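Cell wall surface anchor family protein (PDB 3TW0) forms the adhesive tip of a Group B Streptococcus pilus, its von Willebrand factor A-type region binding magnesium and probably mediating attachment to host surfaces. Local coordinates at residues A142-K147 / Q222-D227; Y61-F66 / A71-G76; E42-K47 / D363-Y368. The protein carries 2 engineered substitutions. All coordinates share one frame; numbering follows the deposited sequence.

Interaction 1: A142-K147 / Q222-D227. With MG (magnesium ion), chain E; ACT (acetate ion), chain F.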
ATOM      1  N   ALA A 142       2.872  -3.653   5.447  1.00 16.63           N
ATOM      2  CA  ALA A 142       2.010  -3.746   4.227  1.00 15.60           C
ATOM      3  C   ALA A 142       2.495  -2.822   3.084  1.00 15.37           C
ATOM      4  O   ALA A 142       3.402  -2.037   3.254  1.00 14.75           O
ATOM      5  CB  ALA A 142       0.549  -3.450   4.598  1.00 14.86           C
ATOM      6  N   THR A 143       1.889  -2.922   1.900  1.00 16.00           N
ATOM      7  CA  THR A 143       2.318  -2.090   0.757  1.00 14.54           C
ATOM      8  C   THR A 143       1.206  -1.077   0.438  1.00 13.76           C
ATOM      9  O   THR A 143       0.355  -1.322  -0.409  1.00 14.52           O
ATOM     10  CB  THR A 143       2.696  -2.973  -0.437  1.00 14.68           C
ATOM     11  OG1 THR A 143       3.519  -4.057   0.021  1.00 15.25           O
ATOM     12  CG2 THR A 143       3.472  -2.183  -1.522  1.00 14.88           C
ATOM     13  N   PHE A 144       1.168   0.029   1.172  1.00 13.50           N
ATOM     14  CA  PHE A 144       0.102   1.005   1.011  1.00 13.65           C
ATOM     15  C   PHE A 144       0.597   2.039  -0.014  1.00 13.45           C
ATOM     16  O   PHE A 144       0.845   3.193   0.309  1.00 14.16           O
ATOM     17  CB  PHE A 144      -0.223   1.689   2.354  1.00 13.71           C
ATOM     18  CG  PHE A 144      -1.569   2.365   2.388  1.00 13.53           C
ATOM     19  CD1 PHE A 144      -2.335   2.504   1.231  1.00 10.92           C
ATOM     20  CD2 PHE A 144      -2.048   2.903   3.572  1.00 11.88           C
ATOM     21  CE1 PHE A 144      -3.592   3.126   1.286  1.00 11.85           C
ATOM     22  CE2 PHE A 144      -3.307   3.529   3.636  1.00 12.91           C
ATOM     23  CZ  PHE A 144      -4.084   3.626   2.500  1.00 13.54           C
ATOM     24  N   THR A 145       0.815   1.578  -1.230  1.00 13.20           N
ATOM     25  CA  THR A 145       1.198   2.438  -2.344  1.00 13.49           C
ATOM     26  C   THR A 145       0.355   3.702  -2.512  1.00 13.21           C
ATOM     27  O   THR A 145       0.908   4.774  -2.744  1.00 15.18           O
ATOM     28  CB  THR A 145       1.250   1.596  -3.649  1.00 12.30           C
ATOM     29  OG1 THR A 145       2.234   0.554  -3.480  1.00 12.20           O
ATOM     30  CG2 THR A 145       1.672   2.441  -4.856  1.00 10.82           C
ATOM     31  N   GLN A 146      -0.969   3.589  -2.387  1.00 13.26           N
ATOM     32  CA  GLN A 146      -1.835   4.748  -2.612  1.00 12.44           C
ATOM     33  C   GLN A 146      -1.445   5.906  -1.688  1.00 13.29           C
ATOM     34  O   GLN A 146      -1.260   7.038  -2.122  1.00 12.25           O
ATOM     35  CB  GLN A 146      -3.296   4.408  -2.395  1.00 11.39           C
ATOM     36  CG  GLN A 146      -4.265   5.599  -2.642  1.00  9.68           C
ATOM     37  CD  GLN A 146      -5.698   5.180  -2.567  1.00 12.93           C
ATOM     38  OE1 GLN A 146      -5.998   4.020  -2.261  1.00 12.03           O
ATOM     39  NE2 GLN A 146      -6.616   6.109  -2.856  1.00 12.91           N
ATOM     40  N   LYS A 147      -1.307   5.601  -0.402  1.00 14.07           N
ATOM     41  CA  LYS A 147      -0.909   6.607   0.576  1.00 13.42           C
ATOM     42  C   LYS A 147       0.412   7.255   0.228  1.00 12.90           C
ATOM     43  O   LYS A 147       0.549   8.466   0.369  1.00 14.13           O
ATOM     44  CB  LYS A 147      -0.828   5.975   1.981  1.00 13.59           C
ATOM     45  CG  LYS A 147      -0.688   6.984   3.096  1.00 14.77           C
ATOM     46  CD  LYS A 147      -0.499   6.248   4.439  1.00 16.43           C
ATOM     47  CE  LYS A 147      -1.150   6.979   5.597  1.00 20.78           C
ATOM     48  NZ  LYS A 147      -0.704   8.342   5.722  1.00 23.54           N
ATOM     49  N   GLN A 222      -8.798   2.547  11.113  1.00 15.05           N
ATOM     50  CA  GLN A 222     -10.240   2.262  11.106  1.00 15.49           C
ATOM     51  C   GLN A 222     -10.941   2.392   9.776  1.00 15.38           C
ATOM     52  O   GLN A 222     -12.127   2.086   9.706  1.00 16.31           O
ATOM     53  CB  GLN A 222     -10.976   3.124  12.114  1.00 16.24           C
ATOM     54  CG  GLN A 222     -11.324   2.390  13.428  1.00 21.26           C
ATOM     55  CD  GLN A 222     -11.121   3.325  14.528  1.00 29.35           C
ATOM     56  OE1 GLN A 222     -10.608   4.441  14.309  1.00 34.06           O
ATOM     57  NE2 GLN A 222     -11.481   2.917  15.729  1.00 29.91           N
ATOM     58  N   ILE A 223     -10.255   2.849   8.733  1.00 13.85           N
ATOM     59  CA  ILE A 223     -10.953   3.075   7.437  1.00 14.75           C
ATOM     60  C   ILE A 223     -10.330   2.356   6.210  1.00 14.98           C
ATOM     61  O   ILE A 223     -10.930   2.278   5.146  1.00 15.61           O
ATOM     62  CB  ILE A 223     -11.076   4.616   7.085  1.00 13.94           C
ATOM     63  CG1 ILE A 223      -9.696   5.254   6.895  1.00 14.05           C
ATOM     64  CG2 ILE A 223     -11.925   5.372   8.122  1.00 13.82           C
ATOM     65  CD1 ILE A 223      -9.747   6.642   6.148  1.00 12.87           C
ATOM     66  N   VAL A 224      -9.108   1.894   6.345  1.00 14.68           N
ATOM     67  CA  VAL A 224      -8.363   1.366   5.221  1.00 14.97           C
ATOM     68  C   VAL A 224      -8.805  -0.037   4.808  1.00 14.64           C
ATOM     69  O   VAL A 224      -9.347  -0.798   5.623  1.00 14.54           O
ATOM     70  CB  VAL A 224      -6.902   1.352   5.636  1.00 14.46           C
ATOM     71  CG1 VAL A 224      -6.200   0.150   5.122  1.00 18.24           C
ATOM     72  CG2 VAL A 224      -6.214   2.673   5.280  1.00 15.21           C
ATOM     73  N   LYS A 225      -8.573  -0.398   3.541  1.00 14.44           N
ATOM     74  CA  LYS A 225      -8.822  -1.786   3.083  1.00 13.94           C
ATOM     75  C   LYS A 225      -7.516  -2.551   3.056  1.00 14.68           C
ATOM     76  O   LYS A 225      -6.456  -1.988   2.729  1.00 14.62           O
ATOM     77  CB  LYS A 225      -9.459  -1.827   1.668  1.00 13.05           C
ATOM     78  CG  LYS A 225     -10.848  -1.173   1.559  1.00 11.85           C
ATOM     79  CD  LYS A 225     -11.877  -1.802   2.470  1.00 10.17           C
ATOM     80  CE  LYS A 225     -13.223  -1.095   2.383  1.00  9.21           C
ATOM     81  NZ  LYS A 225     -14.418  -1.995   2.734  1.00 12.10           N
ATOM     82  N   GLY A 226      -7.578  -3.838   3.367  1.00 14.87           N
ATOM     83  CA  GLY A 226      -6.356  -4.646   3.396  1.00 16.00           C
ATOM     84  C   GLY A 226      -5.521  -4.421   4.646  1.00 16.39           C
ATOM     85  O   GLY A 226      -5.676  -3.416   5.333  1.00 16.09           O
ATOM     86  N   ASP A 227      -4.671  -5.400   4.946  1.00 17.77           N
ATOM     87  CA  ASP A 227      -3.734  -5.354   6.067  1.00 18.98           C
ATOM     88  C   ASP A 227      -2.352  -5.891   5.691  1.00 19.09           C
ATOM     89  O   ASP A 227      -1.598  -6.295   6.576  1.00 19.19           O
ATOM     90  CB  ASP A 227      -4.281  -6.157   7.266  1.00 19.64           C
ATOM     91  CG  ASP A 227      -4.501  -7.645   6.946  1.00 20.96           C
ATOM     92  OD1 ASP A 227      -4.221  -8.103   5.820  1.00 21.12           O
ATOM     93  OD2 ASP A 227      -4.967  -8.363   7.848  1.00 23.12           O
TER
HETATM   94 MG    MG E 701       5.195  -5.285  -0.321  1.00 20.16          MG
HETATM   95  C   ACT F 702       3.643  -6.583   2.038  1.00 17.37           C
HETATM   96  O   ACT F 702       4.691  -6.361   1.408  1.00 16.64           O
HETATM   97  OXT ACT F 702       2.643  -5.966   1.609  1.00 15.99           O
HETATM   98  CH3 ACT F 702       3.579  -7.513   3.242  1.00 17.40           C
HETATM   99  O   HOH W   1       5.768  -4.468  -1.968  1.00 18.47           O
HETATM  100  O   HOH W   2       3.821  -6.565  -1.492  1.00 16.47           O
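Phe144 and Val224 approach from opposite directions and meet through methyl CG2 of the valine, which comes obliquely to the ring and lies 3.4 Å from Phe144 CE2. The ring reaches this position because its CG is anti to the backbone N (chi1 -161°). Within 142-147, Lys147 contributes the packing on one ring face, with its CB 3.6 Å above the plane and over the centre. The second touch is smaller: Ala142 CB rests against the backbone of Asp227, 3.9 Å from its carbonyl carbon. No hydrogen bond joins the two segments. Met178 packs against Ala142, Phe144 and Val224, and all four touching residues are buried.

Next to these apolar contacts, Thr143 faces the metal. Its OG1, anti to the carbonyl carbon (chi1 -46°), binds magnesium at 2.1 Å and donates a hydrogen bond of 2.6 Å to acetate OXT. The other acetate oxygen, O, lies 2.1 Å from the magnesium, so the anion bridges metal and threonine. Two waters and the hydroxyls of Ser20 and Ser22 complete six ligands. Thr177 bonds to both the acetate and the backbone N of Thr143. Ser20 and Ser22 belong to a DxSxS sequence opened by Asp18, which does not bind this magnesium directly; with Thr143 from a separate loop, they form the metal ion-dependent adhesion site of vWA domains, the acetate being consistent with a stand-in for a ligand carboxylate.

Interaction 2: Y61-F66 / A71-G76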
ATOM      1  N   TYR A  61       7.979   4.083   2.370  1.00 15.36           N
ATOM      2  CA  TYR A  61       6.654   3.694   2.823  1.00 15.69           C
ATOM      3  C   TYR A  61       6.494   2.221   2.948  1.00 15.02           C
ATOM      4  O   TYR A  61       7.212   1.434   2.327  1.00 14.96           O
ATOM      5  CB  TYR A  61       5.562   4.195   1.870  1.00 15.32           C
ATOM      6  CG  TYR A  61       5.453   3.446   0.544  1.00 17.42           C
ATOM      7  CD1 TYR A  61       4.550   2.389   0.401  1.00 14.85           C
ATOM      8  CD2 TYR A  61       6.193   3.848  -0.597  1.00 16.87           C
ATOM      9  CE1 TYR A  61       4.430   1.707  -0.810  1.00 16.06           C
ATOM     10  CE2 TYR A  61       6.044   3.183  -1.831  1.00 16.76           C
ATOM     11  CZ  TYR A  61       5.168   2.100  -1.920  1.00 17.14           C
ATOM     12  OH  TYR A  61       4.981   1.390  -3.116  1.00 16.66           O
ATOM     13  N   ALA A  62       5.507   1.867   3.746  1.00 14.66           N
ATOM     14  CA  ALA A  62       5.012   0.519   3.782  1.00 14.74           C
ATOM     15  C   ALA A  62       3.535   0.634   4.150  1.00 14.35           C
ATOM     16  O   ALA A  62       2.779   1.175   3.340  1.00 14.77           O
ATOM     17  CB  ALA A  62       5.827  -0.337   4.735  1.00 13.12           C
ATOM     18  N   SER A  63       3.097   0.168   5.328  1.00 13.88           N
ATOM     19  CA  SER A  63       1.702   0.396   5.757  1.00 13.70           C
ATOM     20  C   SER A  63       1.399   1.877   5.901  1.00 13.80           C
ATOM     21  O   SER A  63       0.229   2.305   5.910  1.00 13.85           O
ATOM     22  CB  SER A  63       1.420  -0.291   7.103  1.00 14.52           C
ATOM     23  OG  SER A  63       1.512  -1.694   6.952  1.00 15.24           O
ATOM     24  N   THR A  64       2.462   2.651   6.101  1.00 13.46           N
ATOM     25  CA  THR A  64       2.350   4.081   6.227  1.00 13.60           C
ATOM     26  C   THR A  64       3.646   4.714   5.792  1.00 14.92           C
ATOM     27  O   THR A  64       4.569   4.009   5.361  1.00 14.41           O
ATOM     28  CB  THR A  64       1.958   4.502   7.662  1.00 13.65           C
ATOM     29  OG1 THR A  64       1.714   5.911   7.678  1.00 13.98           O
ATOM     30  CG2 THR A  64       3.074   4.162   8.671  1.00 14.01           C
ATOM     31  N   ILE A  65       3.714   6.043   5.876  1.00 15.28           N
ATOM     32  CA  ILE A  65       4.927   6.756   5.559  1.00 15.58           C
ATOM     33  C   ILE A  65       5.957   6.622   6.690  1.00 16.28           C
ATOM     34  O   ILE A  65       5.690   7.060   7.808  1.00 15.71           O
ATOM     35  CB  ILE A  65       4.679   8.277   5.310  1.00 15.49           C
ATOM     36  CG1 ILE A  65       3.630   8.501   4.211  1.00 16.70           C
ATOM     37  CG2 ILE A  65       5.986   8.951   4.929  1.00 16.74           C
ATOM     38  CD1 ILE A  65       3.809   7.559   3.008  1.00 11.82           C
ATOM     39  N   PHE A  66       7.144   6.100   6.367  1.00 15.94           N
ATOM     40  CA  PHE A  66       8.170   5.904   7.383  1.00 17.88           C
ATOM     41  C   PHE A  66       8.958   7.195   7.598  1.00 18.09           C
ATOM     42  O   PHE A  66      10.034   7.399   7.047  1.00 18.79           O
ATOM     43  CB  PHE A  66       9.097   4.708   7.079  1.00 16.33           C
ATOM     44  CG  PHE A  66       8.429   3.356   7.183  1.00 15.72           C
ATOM     45  CD1 PHE A  66       7.156   3.215   7.707  1.00 16.54           C
ATOM     46  CD2 PHE A  66       9.098   2.217   6.769  1.00 14.64           C
ATOM     47  CE1 PHE A  66       6.551   1.973   7.791  1.00 16.54           C
ATOM     48  CE2 PHE A  66       8.518   0.954   6.889  1.00 15.52           C
ATOM     49  CZ  PHE A  66       7.252   0.833   7.396  1.00 18.25           C
ATOM     50  N   ALA A  71       2.444   5.503  14.357  1.00 19.71           N
ATOM     51  CA  ALA A  71       1.352   5.066  13.503  1.00 19.48           C
ATOM     52  C   ALA A  71       0.636   3.890  14.161  1.00 18.81           C
ATOM     53  O   ALA A  71       1.230   3.192  15.017  1.00 19.44           O
ATOM     54  CB  ALA A  71       1.904   4.660  12.117  1.00 19.13           C
ATOM     55  N   THR A  72      -0.604   3.654  13.733  1.00 17.98           N
ATOM     56  CA  THR A  72      -1.439   2.538  14.217  1.00 18.13           C
ATOM     57  C   THR A  72      -2.016   1.758  13.035  1.00 18.39           C
ATOM     58  O   THR A  72      -2.372   2.342  12.016  1.00 16.85           O
ATOM     59  CB  THR A  72      -2.581   3.057  15.117  1.00 17.74           C
ATOM     60  OG1 THR A  72      -2.008   3.686  16.270  1.00 18.27           O
ATOM     61  CG2 THR A  72      -3.435   1.943  15.592  1.00 18.41           C
ATOM     62  N   VAL A  73      -2.069   0.435  13.170  1.00 17.36           N
ATOM     63  CA  VAL A  73      -2.631  -0.404  12.145  1.00 17.22           C
ATOM     64  C   VAL A  73      -3.544  -1.390  12.843  1.00 17.90           C
ATOM     65  O   VAL A  73      -3.391  -1.616  14.054  1.00 17.84           O
ATOM     66  CB  VAL A  73      -1.531  -1.158  11.322  1.00 16.85           C
ATOM     67  CG1 VAL A  73      -0.641  -0.179  10.519  1.00 14.74           C
ATOM     68  CG2 VAL A  73      -0.664  -2.037  12.218  1.00 16.94           C
ATOM     69  N   SER A  74      -4.482  -1.972  12.100  1.00 17.97           N
ATOM     70  CA  SER A  74      -5.296  -3.063  12.621  1.00 18.02           C
ATOM     71  C   SER A  74      -4.788  -4.396  12.128  1.00 18.19           C
ATOM     72  O   SER A  74      -4.287  -4.514  10.983  1.00 17.77           O
ATOM     73  CB  SER A  74      -6.759  -2.924  12.199  1.00 17.87           C
ATOM     74  OG  SER A  74      -7.275  -1.669  12.563  1.00 17.39           O
ATOM     75  N   LYS A  75      -4.946  -5.416  12.971  1.00 17.69           N
ATOM     76  CA  LYS A  75      -4.545  -6.771  12.609  1.00 17.17           C
ATOM     77  C   LYS A  75      -5.568  -7.788  13.096  1.00 17.44           C
ATOM     78  O   LYS A  75      -6.514  -7.455  13.804  1.00 17.63           O
ATOM     79  CB  LYS A  75      -3.185  -7.101  13.216  1.00 17.62           C
ATOM     80  CG  LYS A  75      -2.024  -6.407  12.568  1.00 16.92           C
ATOM     81  CD  LYS A  75      -1.682  -7.014  11.195  1.00 17.10           C
ATOM     82  CE  LYS A  75      -0.749  -6.073  10.412  1.00 18.21           C
ATOM     83  NZ  LYS A  75      -0.462  -6.580   9.009  1.00 17.47           N
ATOM     84  N   GLY A  76      -5.395  -9.036  12.685  1.00 17.26           N
ATOM     85  CA  GLY A  76      -6.150 -10.122  13.273  1.00 16.83           C
ATOM     86  C   GLY A  76      -7.198 -10.677  12.331  1.00 17.71           C
ATOM     87  O   GLY A  76      -7.273 -10.286  11.153  1.00 15.86           O
TER
HETATM   88  O   HOH W   3      -0.194  -3.200   8.236  1.00 11.73           O
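Two apolar touches, Ser63 with Val73 and Thr64 with Ala71, join the loop 61-66 to the strand 71-76. Thr64 meets Ala71 methyl to methyl, CG2 lying 3.7 Å from CB. That methyl occupies the crowded position between the backbone N and the carbonyl carbon, while OG1 is anti to the N (chi1 -173°). One residue earlier, Ser63 CB lies 4.0 Å from Val73 CG1. Ala71 and Val73 lie on the same side of their strand, whereas the intervening Thr72 points away, its hydroxyl bonded to Thr99.

The loop follows strand 55-61, an outer strand of the parallel sheet in the vWA fold, and leads, after a few more residues, into strand 70-78, which belongs to a separate antiparallel sheet. The contact thus lies at the junction of the two sheets, with the side chain of Ser63 about 9 Å from the bound magnesium.

No direct hydrogen bond crosses between the segments, but water 3 links them. It lies 2.6 Å from Ser63 OG and accepts a weak, long bond of 3.5 Å from Lys75 NZ. Both polar ends have protein partners as well: the serine hydroxyl takes the backbone N-H of Ala142, and the lysine ammonium reaches the carbonyl of Asp227. Within the loop, Ala62 N donates to Thr64 O at 2.8 Å, and this same nitrogen lies 4.1 Å above one face of the Phe66 ring, toward its rim.

Interaction 3: E42-K47 / D363-Y368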
ATOM      1  N   GLU A  42      19.993   5.491  -4.207  1.00 22.81           N
ATOM      2  CA  GLU A  42      21.306   6.159  -4.116  1.00 22.93           C
ATOM      3  C   GLU A  42      21.790   6.668  -5.476  1.00 23.29           C
ATOM      4  O   GLU A  42      22.280   7.804  -5.591  1.00 23.59           O
ATOM      5  CB  GLU A  42      22.350   5.197  -3.552  1.00 22.99           C
ATOM      6  CG  GLU A  42      22.435   5.214  -2.038  1.00 23.92           C
ATOM      7  CD  GLU A  42      23.224   4.053  -1.456  1.00 24.10           C
ATOM      8  OE1 GLU A  42      23.652   3.139  -2.198  1.00 24.23           O
ATOM      9  OE2 GLU A  42      23.404   4.042  -0.221  1.00 27.43           O
ATOM     10  N   LYS A  43      21.656   5.827  -6.500  1.00 23.60           N
ATOM     11  CA  LYS A  43      22.133   6.170  -7.852  1.00 24.66           C
ATOM     12  C   LYS A  43      21.283   7.276  -8.445  1.00 24.27           C
ATOM     13  O   LYS A  43      21.789   8.172  -9.121  1.00 24.61           O
ATOM     14  CB  LYS A  43      22.117   4.952  -8.785  1.00 24.64           C
ATOM     15  CG  LYS A  43      23.478   4.290  -9.040  1.00 29.15           C
ATOM     16  CD  LYS A  43      23.623   2.908  -8.354  1.00 34.33           C
ATOM     17  CE  LYS A  43      22.780   1.807  -9.034  1.00 36.02           C
ATOM     18  NZ  LYS A  43      22.791   1.901 -10.518  1.00 38.46           N
ATOM     19  N   LEU A  44      19.986   7.232  -8.177  1.00 23.76           N
ATOM     20  CA  LEU A  44      19.106   8.262  -8.721  1.00 23.87           C
ATOM     21  C   LEU A  44      19.389   9.628  -8.076  1.00 23.71           C
ATOM     22  O   LEU A  44      19.576  10.633  -8.770  1.00 22.99           O
ATOM     23  CB  LEU A  44      17.644   7.842  -8.632  1.00 24.00           C
ATOM     24  CG  LEU A  44      16.745   8.915  -9.221  1.00 25.88           C
ATOM     25  CD1 LEU A  44      16.705   8.905 -10.750  1.00 25.41           C
ATOM     26  CD2 LEU A  44      15.417   8.722  -8.673  1.00 27.48           C
ATOM     27  N   ILE A  45      19.469   9.645  -6.751  1.00 23.10           N
ATOM     28  CA  ILE A  45      19.802  10.857  -6.031  1.00 23.42           C
ATOM     29  C   ILE A  45      21.101  11.467  -6.573  1.00 24.37           C
ATOM     30  O   ILE A  45      21.114  12.651  -6.914  1.00 25.08           O
ATOM     31  CB  ILE A  45      19.904  10.621  -4.485  1.00 22.32           C
ATOM     32  CG1 ILE A  45      18.573  10.095  -3.886  1.00 20.67           C
ATOM     33  CG2 ILE A  45      20.350  11.896  -3.779  1.00 22.92           C
ATOM     34  CD1 ILE A  45      17.376  11.074  -3.913  1.00 20.29           C
ATOM     35  N   ASP A  46      22.169  10.675  -6.669  1.00 26.24           N
ATOM     36  CA  ASP A  46      23.464  11.204  -7.144  1.00 28.42           C
ATOM     37  C   ASP A  46      23.309  11.770  -8.549  1.00 29.57           C
ATOM     38  O   ASP A  46      23.851  12.837  -8.855  1.00 29.88           O
ATOM     39  CB  ASP A  46      24.570  10.144  -7.142  1.00 27.94           C
ATOM     40  CG  ASP A  46      24.977   9.719  -5.745  1.00 29.54           C
ATOM     41  OD1 ASP A  46      24.731  10.480  -4.773  1.00 29.08           O
ATOM     42  OD2 ASP A  46      25.540   8.607  -5.614  1.00 30.93           O
ATOM     43  N   LYS A  47      22.561  11.062  -9.392  1.00 31.11           N
ATOM     44  CA  LYS A  47      22.376  11.511 -10.769  1.00 32.75           C
ATOM     45  C   LYS A  47      21.638  12.848 -10.814  1.00 33.20           C
ATOM     46  O   LYS A  47      22.142  13.800 -11.411  1.00 33.84           O
ATOM     47  CB  LYS A  47      21.705  10.451 -11.655  1.00 33.20           C
ATOM     48  CG  LYS A  47      21.762  10.845 -13.155  1.00 36.33           C
ATOM     49  CD  LYS A  47      20.893   9.976 -14.070  1.00 40.74           C
ATOM     50  CE  LYS A  47      21.742   8.943 -14.812  1.00 43.42           C
ATOM     51  NZ  LYS A  47      21.222   8.666 -16.188  1.00 43.49           N
ATOM     52  N   ASP A 363      17.278   5.448 -20.849  1.00 26.36           N
ATOM     53  CA  ASP A 363      16.523   6.133 -21.897  1.00 27.64           C
ATOM     54  C   ASP A 363      15.522   7.141 -21.359  1.00 27.94           C
ATOM     55  O   ASP A 363      15.458   8.264 -21.867  1.00 28.21           O
ATOM     56  CB  ASP A 363      15.852   5.149 -22.847  1.00 28.26           C
ATOM     57  CG  ASP A 363      16.836   4.549 -23.866  1.00 30.71           C
ATOM     58  OD1 ASP A 363      17.967   5.069 -24.032  1.00 32.24           O
ATOM     59  OD2 ASP A 363      16.465   3.541 -24.502  1.00 32.27           O
ATOM     60  N   GLU A 364      14.788   6.777 -20.310  1.00 28.14           N
ATOM     61  CA  GLU A 364      13.789   7.689 -19.754  1.00 28.80           C
ATOM     62  C   GLU A 364      14.431   8.927 -19.074  1.00 29.59           C
ATOM     63  O   GLU A 364      13.967  10.057 -19.277  1.00 29.20           O
ATOM     64  CB  GLU A 364      12.804   6.937 -18.837  1.00 29.22           C
ATOM     65  CG  GLU A 364      13.429   6.278 -17.574  1.00 28.16           C
ATOM     66  CD  GLU A 364      12.415   5.479 -16.728  1.00 28.50           C
ATOM     67  OE1 GLU A 364      11.237   5.336 -17.156  1.00 27.85           O
ATOM     68  OE2 GLU A 364      12.805   4.974 -15.641  1.00 23.68           O
ATOM     69  N   LEU A 365      15.513   8.712 -18.313  1.00 30.37           N
ATOM     70  CA  LEU A 365      16.171   9.774 -17.548  1.00 31.21           C
ATOM     71  C   LEU A 365      16.961  10.738 -18.422  1.00 33.18           C
ATOM     72  O   LEU A 365      17.127  11.919 -18.075  1.00 32.66           O
ATOM     73  CB  LEU A 365      17.128   9.182 -16.512  1.00 31.18           C
ATOM     74  CG  LEU A 365      16.511   8.483 -15.298  1.00 30.20           C
ATOM     75  CD1 LEU A 365      17.560   7.733 -14.532  1.00 28.74           C
ATOM     76  CD2 LEU A 365      15.796   9.492 -14.389  1.00 30.36           C
ATOM     77  N   ASN A 366      17.441  10.228 -19.554  1.00 34.86           N
ATOM     78  CA  ASN A 366      18.292  10.985 -20.479  1.00 37.00           C
ATOM     79  C   ASN A 366      17.788  12.383 -20.852  1.00 38.18           C
ATOM     80  O   ASN A 366      18.574  13.327 -20.870  1.00 38.75           O
ATOM     81  CB  ASN A 366      18.593  10.148 -21.731  1.00 36.91           C
ATOM     82  CG  ASN A 366      19.604  10.819 -22.665  1.00 37.22           C
ATOM     83  OD1 ASN A 366      20.695  11.246 -22.249  1.00 35.36           O
ATOM     84  ND2 ASN A 366      19.240  10.898 -23.939  1.00 35.53           N
ATOM     85  N   LYS A 367      16.489  12.497 -21.147  1.00 40.23           N
ATOM     86  CA  LYS A 367      15.777  13.781 -21.322  1.00 41.91           C
ATOM     87  C   LYS A 367      16.232  14.921 -20.378  1.00 42.73           C
ATOM     88  O   LYS A 367      16.427  16.063 -20.817  1.00 42.97           O
ATOM     89  CB  LYS A 367      14.266  13.549 -21.157  1.00 41.94           C
ATOM     90  CG  LYS A 367      13.451  14.782 -20.744  1.00 43.87           C
ATOM     91  CD  LYS A 367      12.222  14.407 -19.897  1.00 46.00           C
ATOM     92  CE  LYS A 367      10.982  14.116 -20.742  1.00 45.86           C
ATOM     93  NZ  LYS A 367       9.962  13.348 -19.982  1.00 46.02           N
ATOM     94  N   TYR A 368      16.390  14.612 -19.090  1.00 43.52           N
ATOM     95  CA  TYR A 368      16.724  15.627 -18.091  1.00 44.30           C
ATOM     96  C   TYR A 368      18.205  15.915 -18.064  1.00 44.61           C
ATOM     97  O   TYR A 368      18.608  17.068 -18.021  1.00 44.72           O
ATOM     98  CB  TYR A 368      16.315  15.177 -16.686  1.00 44.37           C
ATOM     99  CG  TYR A 368      14.911  14.655 -16.552  1.00 44.92           C
ATOM    100  CD1 TYR A 368      13.817  15.510 -16.667  1.00 46.21           C
ATOM    101  CD2 TYR A 368      14.673  13.307 -16.272  1.00 45.33           C
ATOM    102  CE1 TYR A 368      12.522  15.034 -16.530  1.00 46.11           C
ATOM    103  CE2 TYR A 368      13.382  12.820 -16.134  1.00 46.32           C
ATOM    104  CZ  TYR A 368      12.313  13.693 -16.263  1.00 47.21           C
ATOM    105  OH  TYR A 368      11.021  13.232 -16.123  1.00 50.17           O
TER
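Leu365 reaches across from helix 358-366 and meets two side chains of helix 33-48, Leu44 and Lys47, which stand three residues apart on the same side of that helix. The two branches of Leu365 divide the work. CD2 lies 3.8 Å from Leu44 CD1, the closest approach of the contact, and CD1 lies 4.0 Å from Lys47 CD. Leu365 CD1 also comes within 4.1 Å of Leu44 CD1, so this one methyl of Leu44 touches both branches.

Leu44 and Lys47 both start with CG anti to the backbone N; Leu365 does not. In Leu44 (chi1 -179°) the CB does not head straight for the opposite helix, but the extension brings CD1 across. Leu365 instead has CG anti to the carbonyl carbon, beside the N (chi1 -72°), with its CB already directed at the partner.

Both segments pack on strands 11-18 and 165-172 of the parallel sheet in this alpha/beta vWA fold. Leu44 rests on Val15 and Phe169, and Tyr368, just past its helix, on Leu11 and Leu167. Helix 33-48 forms the beta-alpha-beta crossover between the neighbouring strands 11-18 and 55-61, while helix 358-366 comes at the end of the chain. Their backbones remain apart, with 9.4 Å between Lys47 CA and Leu365 CA, and side chains alone bridge the interval.

The extended first half of Lys47 carries CD to Leu365 CD1, where the two side chains cross at a slant; bends at chi3 (-101°) and chi4 then turn NZ back to 4.1 Å from Leu365 CB. This lysine is partly exposed, whereas both leucines are buried, so its chain borders the leucine pair. No hydrogen bond or salt bridge crosses between the segments.

Overall arrangement
Interactions 1 and 2 adjoin, their centres about 8 Å apart, and two probable hydrogen bonds tie them: Ala142 N to Ser63 OG at 2.8 Å and Lys75 NZ to Asp227 O at 2.7 Å. The Ser63 hydroxyl thus holds the backbone N of the residue before the metal ligand Thr143, which places interaction 2 in the second shell of the magnesium site. Interaction 3 lies far away, its centre about 30 Å from those of the others, with nearest atoms about 16 Å from interaction 1 and about 13 Å from interaction 2. Along the chain it encloses both, pairing an early helix with the last one, whereas interaction 2 closes before interaction 1 opens.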